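Long-range contacts in epimerase domain-containing protein (Bacillus cereus HuA2-4, PDB 6ZLK), which catalyses the reversible, NAD-dependent 4-epimerisation that interconverts UDP-glucuronic acid and UDP-galacturonic acid: residues M1-I12 / L71-A82; I116-I124 / A228-I236. All coordinates share one frame; numbering follows the deposited sequence.

How the contacts relate
Contacts 1 and 2 illustrate how a Rossmann-type domain is built outward from its central strands. Their centres lie about 12 Å apart, and they follow each other along the chain, contact 1 closing before contact 2 opens. They share one sheet: strand 77-80 of contact 1 runs beside strand 120-126 of contact 2, with a probable hydrogen bond from Ile122 N to Val78 O. Helix 218-230 joins them on one face of that sheet, for Leu229 also packs on Tyr79. Both contacts reach NAD, closely through the glycine-rich turn of 1-12 and marginally through Ile124, so cofactor binding lies toward the carboxyl ends of strands 2-6, 77-80 and 120-126, in that order across the sheet.

Contact 1 (M1-I12 / L71-A82); sequences MKILVTGAAGFI and LLQDIDVVYHLA. With NAD (nicotinamide-adenine-dinucleotide), chain E.
Thr6 OG1 meets three partners from 71-82, two in well-formed bonds and one weak, an unusual load for one buried hydroxyl. A chi1 of 73° sets the oxygen between backbone N and carbonyl carbon, facing the loop leaving strand 77-80. Ala82 N points almost straight at Thr6 OG1 (2.9 Å), and Leu81 N makes the weak bond. Thr6 OG1 also sits at the edge of the His80 ring, near its plane, 2.7 Å from His80 ND1. His80 NE2 is bonded to Thr106, which fixes the imidazole's rotation.

Upstream, strands 2-6 and 77-80 run parallel, their axes approaching to 4.7 Å at 15°. Leu4 supplies both backbone bonds in the middle, its N to Val77 O and its O accepting from Tyr79 N. At the outer end Asp76 OD2 uses its anti lone pair to take Lys2 N (2.9 Å). The extended Lys2 chain carries NZ to Asp74 OD2 at 2.8 Å, a salt bridge from above the carboxylate plane. Leu4 packs its CD2 against Leu72 CD2 (3.9 Å) and Leu71 CD2, crossing both at about a right angle.

At the other end lies the glycine-rich turn of a Rossmann fold. Gly10 occupies the N-cap position of helix 11-21, whose first N-H groups, from Phe11 and Ile12, bind the two NAD phosphates, while Leu81 O accepts from NAD O3D at 2.9 Å. Ile12 CG2 presses tightly on Leu81 CD2 (3.5 Å).

Strands 27-31 and 120-126 flank the pair; Leu229 of helix 218-230 packs beside Ile3, Val77 and Tyr79, and helix 96-113 meets Leu72 and His80.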
loop_
_atom_site.group_PDB
_atom_site.type_symbol
_atom_site.label_atom_id
_atom_site.label_comp_id
_atom_site.label_asym_id
_atom_site.label_seq_id
_atom_site.Cartn_x
_atom_site.Cartn_y
_atom_site.Cartn_z
ATOM N N MET A 1 -6.475 25.041 21.407
ATOM C CA MET A 1 -6.533 23.946 20.407
ATOM C C MET A 1 -6.032 22.662 21.067
ATOM O O MET A 1 -4.980 22.714 21.778
ATOM C CB MET A 1 -5.607 24.299 19.249
ATOM C CG MET A 1 -5.526 23.173 18.254
ATOM S SD MET A 1 -5.030 23.842 16.729
ATOM C CE MET A 1 -6.584 24.564 16.203
ATOM N N LYS A 2 -6.705 21.552 20.833
ATOM C CA LYS A 2 -6.335 20.272 21.449
ATOM C C LYS A 2 -5.820 19.376 20.330
ATOM O O LYS A 2 -6.515 19.144 19.340
ATOM C CB LYS A 2 -7.478 19.582 22.181
ATOM C CG LYS A 2 -7.011 18.454 23.095
ATOM C CD LYS A 2 -8.005 17.957 24.118
ATOM C CE LYS A 2 -7.363 16.920 24.989
ATOM N NZ LYS A 2 -8.175 16.651 26.193
ATOM N N ILE A 3 -4.630 18.865 20.524
ATOM C CA ILE A 3 -3.855 18.183 19.472
ATOM C C ILE A 3 -3.497 16.786 19.973
ATOM O O ILE A 3 -2.881 16.628 21.041
ATOM C CB ILE A 3 -2.602 19.004 19.139
ATOM C CG1 ILE A 3 -2.934 20.450 18.747
ATOM C CG2 ILE A 3 -1.813 18.292 18.061
ATOM C CD1 ILE A 3 -1.759 21.316 18.706
ATOM N N LEU A 4 -3.793 15.783 19.168
ATOM C CA LEU A 4 -3.376 14.396 19.421
ATOM C C LEU A 4 -2.106 14.155 18.638
ATOM O O LEU A 4 -2.087 14.411 17.409
ATOM C CB LEU A 4 -4.423 13.404 18.945
ATOM C CG LEU A 4 -4.030 11.944 19.055
ATOM C CD1 LEU A 4 -3.872 11.551 20.518
ATOM C CD2 LEU A 4 -5.076 11.082 18.374
ATOM N N VAL A 5 -1.035 13.726 19.299
ATOM C CA VAL A 5 0.214 13.326 18.622
ATOM C C VAL A 5 0.384 11.846 18.773
ATOM O O VAL A 5 0.628 11.403 19.935
ATOM C CB VAL A 5 1.456 14.052 19.147
ATOM C CG1 VAL A 5 2.692 13.567 18.426
ATOM C CG2 VAL A 5 1.301 15.563 19.004
ATOM N N THR A 6 0.226 11.086 17.722
ATOM C CA THR A 6 0.486 9.628 17.823
ATOM C C THR A 6 1.986 9.436 17.694
ATOM O O THR A 6 2.650 10.190 16.936
ATOM C CB THR A 6 -0.285 8.793 16.810
ATOM O OG1 THR A 6 0.302 8.992 15.515
ATOM C CG2 THR A 6 -1.754 9.157 16.783
ATOM N N GLY A 7 2.528 8.418 18.360
ATOM C CA GLY A 7 3.970 8.180 18.352
ATOM C C GLY A 7 4.735 9.260 19.097
ATOM O O GLY A 7 5.888 9.512 18.747
ATOM N N ALA A 8 4.127 9.828 20.132
ATOM C CA ALA A 8 4.603 11.022 20.870
ATOM C C ALA A 8 5.919 10.741 21.617
ATOM O O ALA A 8 6.621 11.727 21.947
ATOM C CB ALA A 8 3.530 11.490 21.801
ATOM N N ALA A 9 6.242 9.470 21.913
ATOM C CA ALA A 9 7.496 9.143 22.649
ATOM C C ALA A 9 8.671 8.863 21.721
ATOM O O ALA A 9 9.823 8.729 22.202
ATOM C CB ALA A 9 7.238 7.954 23.551
ATOM N N GLY A 10 8.436 8.894 20.416
ATOM C CA GLY A 10 9.465 8.623 19.413
ATOM C C GLY A 10 10.367 9.835 19.209
ATOM O O GLY A 10 10.203 10.917 19.877
ATOM N N PHE A 11 11.305 9.697 18.294
ATOM C CA PHE A 11 12.311 10.725 17.979
ATOM C C PHE A 11 11.610 12.032 17.585
ATOM O O PHE A 11 11.738 13.078 18.244
ATOM C CB PHE A 11 13.198 10.191 16.863
ATOM C CG PHE A 11 14.043 11.173 16.109
ATOM C CD1 PHE A 11 14.628 12.272 16.735
ATOM C CD2 PHE A 11 14.354 10.926 14.788
ATOM C CE1 PHE A 11 15.449 13.116 16.023
ATOM C CE2 PHE A 11 15.169 11.781 14.062
ATOM C CZ PHE A 11 15.743 12.864 14.694
ATOM N N ILE A 12 10.815 11.964 16.503
ATOM C CA ILE A 12 10.173 13.194 15.996
ATOM C C ILE A 12 9.029 13.651 16.906
ATOM O O ILE A 12 8.941 14.864 17.220
ATOM C CB ILE A 12 9.799 13.052 14.523
ATOM C CG1 ILE A 12 11.086 12.772 13.728
ATOM C CG2 ILE A 12 9.119 14.345 14.044
ATOM C CD1 ILE A 12 10.871 12.493 12.267
ATOM N N LEU A 71 -10.837 8.793 22.650
ATOM C CA LEU A 71 -9.571 9.535 22.473
ATOM C C LEU A 71 -9.840 10.795 21.648
ATOM O O LEU A 71 -9.228 11.843 21.955
ATOM C CB LEU A 71 -8.564 8.633 21.769
ATOM C CG LEU A 71 -7.160 9.200 21.635
ATOM C CD1 LEU A 71 -6.578 9.472 23.012
ATOM C CD2 LEU A 71 -6.292 8.251 20.851
ATOM N N LEU A 72 -10.677 10.704 20.624
ATOM C CA LEU A 72 -10.723 11.780 19.609
ATOM C C LEU A 72 -11.846 12.787 19.892
ATOM O O LEU A 72 -11.950 13.759 19.153
ATOM C CB LEU A 72 -10.901 11.122 18.235
ATOM C CG LEU A 72 -9.636 10.509 17.631
ATOM C CD1 LEU A 72 -9.995 9.597 16.478
ATOM C CD2 LEU A 72 -8.699 11.621 17.165
ATOM N N GLN A 73 -12.702 12.546 20.880
ATOM C CA GLN A 73 -13.969 13.325 21.036
ATOM C C GLN A 73 -13.684 14.838 21.158
ATOM O O GLN A 73 -14.513 15.626 20.641
ATOM C CB GLN A 73 -14.785 12.790 22.220
ATOM C CG GLN A 73 -14.123 12.996 23.580
ATOM C CD GLN A 73 -14.658 12.073 24.658
ATOM O OE1 GLN A 73 -15.787 11.585 24.592
ATOM N NE2 GLN A 73 -13.844 11.822 25.672
ATOM N N ASP A 74 -12.604 15.256 21.829
ATOM C CA ASP A 74 -12.296 16.691 22.040
ATOM C C ASP A 74 -11.050 17.139 21.235
ATOM O O ASP A 74 -10.499 18.219 21.523
ATOM C CB ASP A 74 -12.190 16.969 23.541
ATOM C CG ASP A 74 -11.096 16.133 24.192
ATOM O OD1 ASP A 74 -10.529 15.239 23.467
ATOM O OD2 ASP A 74 -10.808 16.361 25.417
ATOM N N ILE A 75 -10.629 16.378 20.221
ATOM C CA ILE A 75 -9.399 16.671 19.444
ATOM C C ILE A 75 -9.718 17.569 18.251
ATOM O O ILE A 75 -10.708 17.270 17.525
ATOM C CB ILE A 75 -8.744 15.369 18.983
ATOM C CG1 ILE A 75 -8.367 14.524 20.191
ATOM C CG2 ILE A 75 -7.597 15.669 18.046
ATOM C CD1 ILE A 75 -7.354 15.178 21.085
ATOM N N ASP A 76 -8.954 18.624 18.075
ATOM C CA ASP A 76 -9.038 19.538 16.902
ATOM C C ASP A 76 -8.125 19.087 15.763
ATOM O O ASP A 76 -8.403 19.345 14.622
ATOM C CB ASP A 76 -8.681 20.962 17.329
ATOM C CG ASP A 76 -9.664 21.463 18.367
ATOM O OD1 ASP A 76 -10.853 21.465 18.064
ATOM O OD2 ASP A 76 -9.255 21.742 19.490
ATOM N N VAL A 77 -6.933 18.604 16.070
ATOM C CA VAL A 77 -5.852 18.332 15.109
ATOM C C VAL A 77 -5.225 17.006 15.513
ATOM O O VAL A 77 -4.938 16.787 16.719
ATOM C CB VAL A 77 -4.791 19.444 15.088
ATOM C CG1 VAL A 77 -3.619 19.081 14.215
ATOM C CG2 VAL A 77 -5.430 20.755 14.642
ATOM N N VAL A 78 -5.005 16.159 14.544
ATOM C CA VAL A 78 -4.202 14.921 14.723
ATOM C C VAL A 78 -2.906 15.044 13.972
ATOM O O VAL A 78 -2.911 15.452 12.824
ATOM C CB VAL A 78 -4.932 13.659 14.252
ATOM C CG1 VAL A 78 -4.002 12.443 14.402
ATOM C CG2 VAL A 78 -6.251 13.493 14.990
ATOM N N TYR A 79 -1.795 14.874 14.675
ATOM C CA TYR A 79 -0.484 14.606 14.072
ATOM C C TYR A 79 -0.226 13.117 14.172
ATOM O O TYR A 79 -0.042 12.583 15.282
ATOM C CB TYR A 79 0.626 15.361 14.767
ATOM C CG TYR A 79 0.776 16.791 14.369
ATOM C CD1 TYR A 79 1.380 17.154 13.168
ATOM C CD2 TYR A 79 0.445 17.805 15.242
ATOM C CE1 TYR A 79 1.573 18.488 12.865
ATOM C CE2 TYR A 79 0.645 19.132 14.964
ATOM C CZ TYR A 79 1.230 19.488 13.759
ATOM O OH TYR A 79 1.473 20.811 13.517
ATOM N N HIS A 80 -0.234 12.442 13.036
ATOM C CA HIS A 80 -0.121 10.975 13.028
ATOM C C HIS A 80 1.312 10.579 12.677
ATOM O O HIS A 80 1.702 10.501 11.504
ATOM C CB HIS A 80 -1.200 10.364 12.138
ATOM C CG HIS A 80 -1.003 8.915 12.045
ATOM N ND1 HIS A 80 -0.649 8.149 13.146
ATOM C CD2 HIS A 80 -1.219 8.065 11.011
ATOM C CE1 HIS A 80 -0.569 6.885 12.748
ATOM N NE2 HIS A 80 -0.956 6.794 11.423
ATOM N N LEU A 81 2.145 10.369 13.690
ATOM C CA LEU A 81 3.544 9.971 13.507
ATOM C C LEU A 81 3.775 8.501 13.870
ATOM O O LEU A 81 4.864 7.974 13.550
ATOM C CB LEU A 81 4.482 10.841 14.332
ATOM C CG LEU A 81 4.764 12.225 13.740
ATOM C CD1 LEU A 81 3.612 13.180 13.866
ATOM C CD2 LEU A 81 5.998 12.849 14.379
ATOM N N ALA A 82 2.844 7.857 14.560
ATOM C CA ALA A 82 3.072 6.452 14.989
ATOM C C ALA A 82 3.319 5.582 13.766
ATOM O O ALA A 82 2.568 5.729 12.768
ATOM C CB ALA A 82 1.925 5.907 15.761
HETATM P PA NAD E . 10.108 6.421 16.275
HETATM O O1A NAD E . 10.163 4.948 16.141
HETATM O O2A NAD E . 11.126 7.132 17.116
HETATM O O5B NAD E . 8.683 6.958 16.670
HETATM C C5B NAD E . 7.445 6.315 16.302
HETATM C C4B NAD E . 6.674 5.966 17.552
HETATM O O4B NAD E . 5.440 5.328 17.151
HETATM C C3B NAD E . 7.381 5.009 18.496
HETATM O O3B NAD E . 7.796 5.618 19.712
HETATM C C2B NAD E . 6.395 3.843 18.627
HETATM O O2B NAD E . 6.302 3.267 19.918
HETATM C C1B NAD E . 5.066 4.495 18.231
HETATM N N9A NAD E . 4.078 3.569 17.704
HETATM C C8A NAD E . 4.221 2.692 16.661
HETATM N N7A NAD E . 3.149 1.984 16.423
HETATM C C5A NAD E . 2.273 2.372 17.435
HETATM C C6A NAD E . 0.976 1.970 17.784
HETATM N N6A NAD E . 0.299 0.971 17.174
HETATM N N1A NAD E . 0.371 2.607 18.815
HETATM C C2A NAD E . 1.046 3.583 19.462
HETATM N N3A NAD E . 2.300 4.011 19.261
HETATM C C4A NAD E . 2.843 3.382 18.221
HETATM O O3 NAD E . 10.256 6.936 14.761
HETATM P PN NAD E . 10.550 8.448 14.208
HETATM O O1N NAD E . 11.889 8.430 13.635
HETATM O O2N NAD E . 10.158 9.389 15.238
HETATM O O5D NAD E . 9.486 8.521 13.045
HETATM C C5D NAD E . 8.294 9.172 13.285
HETATM C C4D NAD E . 7.520 9.184 11.998
HETATM O O4D NAD E . 8.248 9.907 10.990
HETATM C C3D NAD E . 7.214 7.797 11.412
HETATM O O3D NAD E . 5.888 7.791 10.856
HETATM C C2D NAD E . 8.209 7.658 10.261
HETATM O O2D NAD E . 7.766 6.707 9.288
HETATM C C1D NAD E . 8.302 9.122 9.844
HETATM N N1N NAD E . 9.570 9.481 9.230
HETATM C C2N NAD E . 10.718 9.523 9.964
HETATM C C3N NAD E . 11.882 9.856 9.365
HETATM C C7N NAD E . 13.172 9.840 10.110
HETATM O O7N NAD E . 14.156 10.176 9.475
HETATM N N7N NAD E . 13.174 9.534 11.415
HETATM C C4N NAD E . 11.880 10.266 8.019
HETATM C C5N NAD E . 10.734 10.074 7.253
HETATM C C6N NAD E . 9.581 9.733 7.889
#

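Contact 2 (I116-I124 / A228-I236); sequences IKLDKFIHI and ALETKKNII. With NAD (nicotinamide-adenine-dinucleotide), chain E.
Two peptide carbonyls, those of Ala228 and Leu229, are the flat groups that Lys120 meets, and it addresses them differently. Its NZ lies only 17° from the carbonyl plane of Ala228, at 2.6 Å from Ala228 O, but 57° above that of Leu229, at 3.1 Å from Leu229 O. No ring joins in across the contact: Phe121 points away from the segment 228-236 and has Leu118 CD1 in plane at its edge.

With chi1 at -72°, CG of Lys120 stands opposite the carbonyl carbon, and the rest of the chain runs out extended to the last turn of helix 218-230. Apolar contacts line its stem: Ile236 CD1 touches Lys120 CG at 3.9 Å, and Ile235 CG1, crossing at about a right angle, comes to 4.0 Å from Lys120 CE. A third polar partner is a water 2.9 Å from Lys120 NZ, which passes its own hydrogens to Thr231 O and Lys233 O. The ammonium thereby ties together the helix end and the loop behind it, a loop shaped by an ST turn at Thr231 and an Asx turn at Asn234. Thr231 OG1 is also bonded to Leu290.

One step inward, Ile122 CD1 lies 4.1 Å from Ala228 CB and packs against the backbone of Leu229, seating the helix on strand 120-126. Further along that strand, Ile124 CG2 reaches NAD O4D at 3.3 Å.

The chemistry is that of a lysine ammonium bonded to two carbonyls in the last turn of helix 218-230: there they meet a positive charge, and the partial negative charge of that helix end would probably help keep Lys120 protonated.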
loop_
_atom_site.group_PDB
_atom_site.type_symbol
_atom_site.label_atom_id
_atom_site.label_comp_id
_atom_site.label_asym_id
_atom_site.label_seq_id
_atom_site.Cartn_x
_atom_site.Cartn_y
_atom_site.Cartn_z
ATOM N N ILE A 116 -16.091 12.828 13.909
ATOM C CA ILE A 116 -15.735 14.109 14.573
ATOM C C ILE A 116 -15.531 15.161 13.495
ATOM O O ILE A 116 -15.665 14.801 12.316
ATOM C CB ILE A 116 -14.519 13.926 15.484
ATOM C CG1 ILE A 116 -13.244 13.610 14.707
ATOM C CG2 ILE A 116 -14.799 12.861 16.531
ATOM C CD1 ILE A 116 -12.006 13.738 15.543
ATOM N N LYS A 117 -15.275 16.411 13.862
ATOM C CA LYS A 117 -15.057 17.443 12.809
ATOM C C LYS A 117 -13.671 18.042 13.020
ATOM O O LYS A 117 -13.578 19.159 13.490
ATOM C CB LYS A 117 -16.173 18.486 12.842
ATOM C CG LYS A 117 -17.524 17.941 12.392
ATOM C CD LYS A 117 -18.599 18.992 12.200
ATOM C CE LYS A 117 -19.651 18.560 11.196
ATOM N NZ LYS A 117 -20.873 19.398 11.274
ATOM N N LEU A 118 -12.629 17.314 12.638
ATOM C CA LEU A 118 -11.261 17.805 12.833
ATOM C C LEU A 118 -11.066 19.074 12.030
ATOM O O LEU A 118 -11.650 19.204 10.893
ATOM C CB LEU A 118 -10.192 16.823 12.320
ATOM C CG LEU A 118 -9.946 15.584 13.130
ATOM C CD1 LEU A 118 -8.982 14.682 12.364
ATOM C CD2 LEU A 118 -9.428 15.956 14.516
ATOM N N ASP A 119 -10.138 19.881 12.494
ATOM C CA ASP A 119 -9.507 20.922 11.653
ATOM C C ASP A 119 -8.575 20.270 10.624
ATOM O O ASP A 119 -8.626 20.627 9.455
ATOM C CB ASP A 119 -8.714 21.906 12.497
ATOM C CG ASP A 119 -9.559 22.723 13.467
ATOM O OD1 ASP A 119 -10.801 22.725 13.324
ATOM O OD2 ASP A 119 -8.956 23.382 14.341
ATOM N N LYS A 120 -7.671 19.395 11.052
ATOM C CA LYS A 120 -6.617 18.840 10.183
ATOM C C LYS A 120 -6.228 17.491 10.733
ATOM O O LYS A 120 -6.190 17.322 11.981
ATOM C CB LYS A 120 -5.326 19.671 10.109
ATOM C CG LYS A 120 -5.461 20.953 9.332
ATOM C CD LYS A 120 -4.234 21.797 9.310
ATOM C CE LYS A 120 -4.367 22.890 8.280
ATOM N NZ LYS A 120 -3.531 24.050 8.644
ATOM N N PHE A 121 -5.988 16.579 9.809
ATOM C CA PHE A 121 -5.389 15.265 10.078
ATOM C C PHE A 121 -4.068 15.251 9.367
ATOM O O PHE A 121 -4.033 15.141 8.129
ATOM C CB PHE A 121 -6.291 14.128 9.621
ATOM C CG PHE A 121 -5.758 12.768 9.958
ATOM C CD1 PHE A 121 -4.776 12.147 9.218
ATOM C CD2 PHE A 121 -6.323 12.059 10.996
ATOM C CE1 PHE A 121 -4.311 10.878 9.553
ATOM C CE2 PHE A 121 -5.917 10.776 11.297
ATOM C CZ PHE A 121 -4.871 10.200 10.611
ATOM N N ILE A 122 -2.986 15.510 10.109
ATOM C CA ILE A 122 -1.648 15.732 9.549
ATOM C C ILE A 122 -0.892 14.415 9.630
ATOM O O ILE A 122 -0.476 14.031 10.717
ATOM C CB ILE A 122 -0.922 16.897 10.200
ATOM C CG1 ILE A 122 -1.757 18.174 10.166
ATOM C CG2 ILE A 122 0.420 17.121 9.539
ATOM C CD1 ILE A 122 -1.206 19.326 10.961
ATOM N N HIS A 123 -0.784 13.759 8.502
ATOM C CA HIS A 123 -0.213 12.400 8.358
ATOM C C HIS A 123 1.239 12.497 7.981
ATOM O O HIS A 123 1.563 13.082 6.932
ATOM C CB HIS A 123 -1.041 11.607 7.346
ATOM C CG HIS A 123 -0.498 10.252 7.122
ATOM N ND1 HIS A 123 -0.918 9.190 7.881
ATOM C CD2 HIS A 123 0.409 9.776 6.238
ATOM C CE1 HIS A 123 -0.248 8.111 7.488
ATOM N NE2 HIS A 123 0.574 8.435 6.472
ATOM N N ILE A 124 2.131 11.921 8.760
ATOM C CA ILE A 124 3.563 11.982 8.482
ATOM C C ILE A 124 3.988 10.757 7.676
ATOM O O ILE A 124 3.714 9.623 8.084
ATOM C CB ILE A 124 4.359 12.143 9.777
ATOM C CG1 ILE A 124 4.426 13.629 10.179
ATOM C CG2 ILE A 124 5.737 11.581 9.567
ATOM C CD1 ILE A 124 3.160 14.343 10.198
ATOM N N ALA A 228 2.448 23.393 9.161
ATOM C CA ALA A 228 1.267 22.703 8.586
ATOM C C ALA A 228 0.010 23.003 9.409
ATOM O O ALA A 228 -1.106 23.024 8.830
ATOM C CB ALA A 228 1.510 21.212 8.456
ATOM N N LEU A 229 0.111 23.115 10.725
ATOM C CA LEU A 229 -1.010 23.490 11.575
ATOM C C LEU A 229 -1.280 24.982 11.420
ATOM O O LEU A 229 -2.487 25.334 11.270
ATOM C CB LEU A 229 -0.648 23.152 13.011
ATOM C CG LEU A 229 -1.672 23.532 14.069
ATOM C CD1 LEU A 229 -3.049 23.037 13.660
ATOM C CD2 LEU A 229 -1.272 22.973 15.414
ATOM N N GLU A 230 -0.238 25.817 11.448
ATOM C CA GLU A 230 -0.407 27.279 11.636
ATOM C C GLU A 230 -0.527 28.078 10.339
ATOM O O GLU A 230 -0.921 29.270 10.425
ATOM C CB GLU A 230 0.746 27.845 12.442
ATOM C CG GLU A 230 0.760 27.246 13.812
ATOM C CD GLU A 230 1.824 27.757 14.763
ATOM O OE1 GLU A 230 2.790 28.382 14.319
ATOM O OE2 GLU A 230 1.685 27.472 15.986
ATOM N N THR A 231 -0.305 27.475 9.188
ATOM C CA THR A 231 -0.340 28.251 7.925
ATOM C C THR A 231 -1.753 28.820 7.743
ATOM O O THR A 231 -2.760 28.134 8.088
ATOM C CB THR A 231 0.056 27.391 6.718
ATOM O OG1 THR A 231 -0.009 28.250 5.570
ATOM C CG2 THR A 231 -0.863 26.223 6.472
ATOM N N LYS A 232 -1.821 29.967 7.082
ATOM C CA LYS A 232 -3.113 30.573 6.671
ATOM C C LYS A 232 -3.601 29.991 5.343
ATOM O O LYS A 232 -4.805 30.188 5.029
ATOM C CB LYS A 232 -2.939 32.093 6.610
ATOM C CG LYS A 232 -2.746 32.737 7.982
ATOM C CD LYS A 232 -3.691 32.143 9.020
ATOM C CE LYS A 232 -3.735 32.899 10.336
ATOM N NZ LYS A 232 -4.493 32.134 11.352
ATOM N N LYS A 233 -2.751 29.276 4.608
ATOM C CA LYS A 233 -3.105 28.720 3.287
ATOM C C LYS A 233 -4.003 27.497 3.495
ATOM O O LYS A 233 -3.864 26.835 4.525
ATOM C CB LYS A 233 -1.844 28.402 2.494
ATOM C CG LYS A 233 -1.027 29.616 2.083
ATOM C CD LYS A 233 -0.669 29.600 0.611
ATOM C CE LYS A 233 -0.247 30.948 0.072
ATOM N NZ LYS A 233 0.355 31.793 1.129
ATOM N N ASN A 234 -4.932 27.238 2.577
ATOM C CA ASN A 234 -5.717 25.985 2.570
ATOM C C ASN A 234 -4.801 24.908 1.990
ATOM O O ASN A 234 -4.507 24.951 0.794
ATOM C CB ASN A 234 -7.060 26.072 1.841
ATOM C CG ASN A 234 -7.916 24.869 2.194
ATOM O OD1 ASN A 234 -7.456 23.741 2.134
ATOM N ND2 ASN A 234 -9.156 25.090 2.597
ATOM N N ILE A 235 -4.389 23.951 2.823
ATOM C CA ILE A 235 -3.463 22.863 2.430
ATOM C C ILE A 235 -4.134 21.490 2.507
ATOM O O ILE A 235 -3.457 20.458 2.333
ATOM C CB ILE A 235 -2.166 22.920 3.260
ATOM C CG1 ILE A 235 -2.415 22.652 4.744
ATOM C CG2 ILE A 235 -1.474 24.250 3.045
ATOM C CD1 ILE A 235 -1.148 22.476 5.550
ATOM N N ILE A 236 -5.435 21.457 2.685
ATOM C CA ILE A 236 -6.142 20.164 2.830
ATOM C C ILE A 236 -6.008 19.400 1.514
ATOM O O ILE A 236 -6.180 20.004 0.418
ATOM C CB ILE A 236 -7.603 20.342 3.246
ATOM C CG1 ILE A 236 -7.776 21.146 4.536
ATOM C CG2 ILE A 236 -8.230 18.976 3.308
ATOM C CD1 ILE A 236 -6.908 20.736 5.693
HETATM P PA NAD E . 10.108 6.421 16.275
HETATM O O1A NAD E . 10.163 4.948 16.141
HETATM O O2A NAD E . 11.126 7.132 17.116
HETATM O O5B NAD E . 8.683 6.958 16.670
HETATM C C5B NAD E . 7.445 6.315 16.302
HETATM C C4B NAD E . 6.674 5.966 17.552
HETATM O O4B NAD E . 5.440 5.328 17.151
HETATM C C3B NAD E . 7.381 5.009 18.496
HETATM O O3B NAD E . 7.796 5.618 19.712
HETATM C C2B NAD E . 6.395 3.843 18.627
HETATM O O2B NAD E . 6.302 3.267 19.918
HETATM C C1B NAD E . 5.066 4.495 18.231
HETATM N N9A NAD E . 4.078 3.569 17.704
HETATM C C8A NAD E . 4.221 2.692 16.661
HETATM N N7A NAD E . 3.149 1.984 16.423
HETATM C C5A NAD E . 2.273 2.372 17.435
HETATM C C6A NAD E . 0.976 1.970 17.784
HETATM N N6A NAD E . 0.299 0.971 17.174
HETATM N N1A NAD E . 0.371 2.607 18.815
HETATM C C2A NAD E . 1.046 3.583 19.462
HETATM N N3A NAD E . 2.300 4.011 19.261
HETATM C C4A NAD E . 2.843 3.382 18.221
HETATM O O3 NAD E . 10.256 6.936 14.761
HETATM P PN NAD E . 10.550 8.448 14.208
HETATM O O1N NAD E . 11.889 8.430 13.635
HETATM O O2N NAD E . 10.158 9.389 15.238
HETATM O O5D NAD E . 9.486 8.521 13.045
HETATM C C5D NAD E . 8.294 9.172 13.285
HETATM C C4D NAD E . 7.520 9.184 11.998
HETATM O O4D NAD E . 8.248 9.907 10.990
HETATM C C3D NAD E . 7.214 7.797 11.412
HETATM O O3D NAD E . 5.888 7.791 10.856
HETATM C C2D NAD E . 8.209 7.658 10.261
HETATM O O2D NAD E . 7.766 6.707 9.288
HETATM C C1D NAD E . 8.302 9.122 9.844
HETATM N N1N NAD E . 9.570 9.481 9.230
HETATM C C2N NAD E . 10.718 9.523 9.964
HETATM C C3N NAD E . 11.882 9.856 9.365
HETATM C C7N NAD E . 13.172 9.840 10.110
HETATM O O7N NAD E . 14.156 10.176 9.475
HETATM N N7N NAD E . 13.174 9.534 11.415
HETATM C C4N NAD E . 11.880 10.266 8.019
HETATM C C5N NAD E . 10.734 10.074 7.253
HETATM C C6N NAD E . 9.581 9.733 7.889
HETATM O O HOH W 1 -4.672 25.965 6.736
#